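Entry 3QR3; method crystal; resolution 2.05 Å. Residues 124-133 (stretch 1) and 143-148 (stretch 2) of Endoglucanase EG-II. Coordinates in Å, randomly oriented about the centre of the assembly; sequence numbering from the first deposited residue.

Stretch 1, residues 124-133: QFTSLWSQLA
Stretch 2, residues 143-148: WFGIMN

At the apolar centre of the contact, the CA-to-CB bond of Trp 129 (chi1 -83°, m; chi2 112°) points toward the other stretch, and its indole meets Phe 144 (chi1 -62°, m; chi2 -88°). Their six-membered rings pack rim to rim, centroids 5.8 Å apart and planes at 74°, with Trp 129 CZ3 3.3 Å from Phe 144 CD1. Beyond it, Phe 144 CE1 lies 3.7 Å from Ala 133 CA and 4.2 Å from Ala 133 CB; beside this small methyl the ring comes close to the helix backbone. One turn toward the N-terminus, Phe 125 (chi1 t, chi2 52°) places CE1 3.4 Å from Met 147 CE and CZ 4.0 Å from Ile 146 CG2. Met 147 leaves its backbone sideways, but its t, p, p rotamer brings the methyl end nearer the helix. Ile 146 (m, t) has helical phi/psi (-45/-46), whereas Phe 144 (-90/102) and Gly 145 (-89/84) are extended.

Helix 124-133 and strand 143-145 run nearly antiparallel (166°), and their axes approach to 10.7 Å, a gap filled by large side chains; 343 Å² is buried, both sides summed. The nearest CA atoms pair Trp 129 CA with Ile 146 CA (7.8 Å) and Ala 133 CA with Phe 144 CA (8.1 Å); Phe 125, Trp 129 and Ala 133, about a turn apart, line the contact.

The polar edge is carried by backbone oxygens. Trp 129 NE1 donates a hydrogen bond to Ile 146 O (3.1 Å, N-H...O angle 140°), satisfying the indole of a buried residue. Ile 146 O also lies at the edge of the Phe 125 ring, 3.4 Å from Phe 125 CZ, while Gly 145 O sits 3.3 Å from Trp 129 CZ2, near the indole plane.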

# COMPACT_ATOMS: atom_id res chain seq x y z
N GLN A 124 -4.07 6.90 -20.40
CA GLN A 124 -4.62 7.83 -19.42
C GLN A 124 -4.12 7.49 -18.00
O GLN A 124 -4.07 8.35 -17.13
CB GLN A 124 -6.15 7.84 -19.49
CG GLN A 124 -6.71 8.61 -20.70
CD GLN A 124 -8.21 8.43 -20.86
OE1 GLN A 124 -8.74 7.33 -20.70
NE2 GLN A 124 -8.91 9.51 -21.19
N PHE A 125 -3.76 6.23 -17.80
CA PHE A 125 -3.25 5.75 -16.52
C PHE A 125 -1.74 5.92 -16.43
O PHE A 125 -1.22 6.33 -15.39
CB PHE A 125 -3.67 4.28 -16.32
CG PHE A 125 -3.22 3.66 -15.01
CD1 PHE A 125 -3.50 4.28 -13.79
CD2 PHE A 125 -2.59 2.43 -15.00
CE1 PHE A 125 -3.10 3.69 -12.59
CE2 PHE A 125 -2.19 1.83 -13.81
CZ PHE A 125 -2.45 2.46 -12.60
N THR A 126 -1.02 5.64 -17.52
CA THR A 126 0.43 5.77 -17.50
C THR A 126 0.79 7.26 -17.38
O THR A 126 1.81 7.63 -16.80
CB THR A 126 1.12 5.16 -18.75
OG1 THR A 126 0.70 5.88 -19.92
CG2 THR A 126 0.76 3.68 -18.92
N SER A 127 -0.06 8.11 -17.94
CA SER A 127 0.10 9.55 -17.80
C SER A 127 0.13 9.99 -16.33
O SER A 127 0.88 10.89 -15.96
CB SER A 127 -1.03 10.27 -18.54
OG SER A 127 -1.46 11.40 -17.81
N LEU A 128 -0.69 9.36 -15.50
CA LEU A 128 -0.67 9.64 -14.07
C LEU A 128 0.69 9.24 -13.49
O LEU A 128 1.36 10.03 -12.85
CB LEU A 128 -1.79 8.88 -13.36
CG LEU A 128 -1.69 8.82 -11.84
CD1 LEU A 128 -2.04 10.18 -11.24
CD2 LEU A 128 -2.58 7.71 -11.26
N TRP A 129 1.10 8.01 -13.77
CA TRP A 129 2.34 7.50 -13.20
C TRP A 129 3.59 8.17 -13.76
O TRP A 129 4.59 8.31 -13.07
CB TRP A 129 2.41 5.97 -13.30
CG TRP A 129 1.67 5.33 -12.17
CD1 TRP A 129 0.51 4.61 -12.24
CD2 TRP A 129 2.01 5.40 -10.78
NE1 TRP A 129 0.12 4.21 -10.99
CE2 TRP A 129 1.03 4.67 -10.07
CE3 TRP A 129 3.06 5.99 -10.07
CZ2 TRP A 129 1.07 4.52 -8.68
CZ3 TRP A 129 3.09 5.84 -8.69
CH2 TRP A 129 2.10 5.12 -8.01
N SER A 130 3.53 8.60 -15.01
CA SER A 130 4.68 9.26 -15.62
C SER A 130 4.95 10.57 -14.86
O SER A 130 6.10 10.92 -14.57
CB SER A 130 4.41 9.53 -17.10
OG SER A 130 5.55 10.08 -17.73
N GLN A 131 3.88 11.29 -14.53
CA GLN A 131 4.02 12.53 -13.79
C GLN A 131 4.53 12.32 -12.38
O GLN A 131 5.41 13.06 -11.92
CB GLN A 131 2.68 13.28 -13.75
CG GLN A 131 2.22 13.76 -15.12
CD GLN A 131 0.90 14.46 -15.02
OE1 GLN A 131 0.83 15.63 -14.66
NE2 GLN A 131 -0.17 13.74 -15.33
N LEU A 132 3.99 11.33 -11.67
CA LEU A 132 4.47 11.03 -10.33
C LEU A 132 5.94 10.62 -10.36
O LEU A 132 6.73 11.05 -9.52
CB LEU A 132 3.61 9.94 -9.69
CG LEU A 132 2.19 10.39 -9.36
CD1 LEU A 132 1.32 9.20 -8.96
CD2 LEU A 132 2.25 11.44 -8.25
N ALA A 133 6.31 9.79 -11.32
CA ALA A 133 7.69 9.34 -11.45
C ALA A 133 8.62 10.52 -11.71
O ALA A 133 9.70 10.61 -11.14
CB ALA A 133 7.81 8.32 -12.58
N TRP A 143 8.30 4.63 -3.09
CA TRP A 143 8.01 3.30 -3.61
C TRP A 143 6.73 3.46 -4.42
O TRP A 143 5.76 4.02 -3.92
CB TRP A 143 7.80 2.37 -2.41
CG TRP A 143 7.50 0.94 -2.72
CD1 TRP A 143 6.56 0.48 -3.60
CD2 TRP A 143 8.11 -0.21 -2.13
NE1 TRP A 143 6.57 -0.90 -3.62
CE2 TRP A 143 7.51 -1.35 -2.72
CE3 TRP A 143 9.11 -0.40 -1.18
CZ2 TRP A 143 7.88 -2.65 -2.38
CZ3 TRP A 143 9.47 -1.68 -0.84
CH2 TRP A 143 8.86 -2.79 -1.43
N PHE A 144 6.72 3.00 -5.68
CA PHE A 144 5.57 3.23 -6.56
C PHE A 144 4.52 2.11 -6.47
O PHE A 144 4.70 1.03 -7.03
CB PHE A 144 6.03 3.44 -8.02
CG PHE A 144 6.93 4.63 -8.21
CD1 PHE A 144 6.40 5.89 -8.47
CD2 PHE A 144 8.31 4.51 -8.14
CE1 PHE A 144 7.22 6.99 -8.65
CE2 PHE A 144 9.13 5.61 -8.32
CZ PHE A 144 8.59 6.85 -8.57
N GLY A 145 3.44 2.39 -5.74
CA GLY A 145 2.37 1.42 -5.53
C GLY A 145 1.31 1.54 -6.61
O GLY A 145 0.27 2.21 -6.46
N ILE A 146 1.59 0.87 -7.72
CA ILE A 146 0.85 1.06 -8.97
C ILE A 146 -0.67 1.11 -8.83
O ILE A 146 -1.32 1.99 -9.41
CB ILE A 146 1.27 -0.03 -10.00
CG1 ILE A 146 2.71 0.22 -10.43
CG2 ILE A 146 0.34 -0.02 -11.21
CD1 ILE A 146 3.18 -0.70 -11.59
N MET A 147 -1.23 0.19 -8.07
CA MET A 147 -2.68 0.12 -7.95
C MET A 147 -3.12 -0.72 -6.76
O MET A 147 -2.60 -1.80 -6.52
CB MET A 147 -3.30 -0.44 -9.24
CG MET A 147 -4.83 -0.51 -9.21
SD MET A 147 -5.61 1.09 -8.90
CE MET A 147 -4.85 2.05 -10.20
N ASN A 148 -4.10 -0.21 -6.02
CA ASN A 148 -4.66 -0.93 -4.90
C ASN A 148 -5.75 -1.90 -5.37
O ASN A 148 -6.71 -1.50 -6.04
CB ASN A 148 -5.24 0.07 -3.89
CG ASN A 148 -5.82 -0.61 -2.67
OD1 ASN A 148 -5.08 -1.11 -1.83
ND2 ASN A 148 -7.15 -0.63 -2.57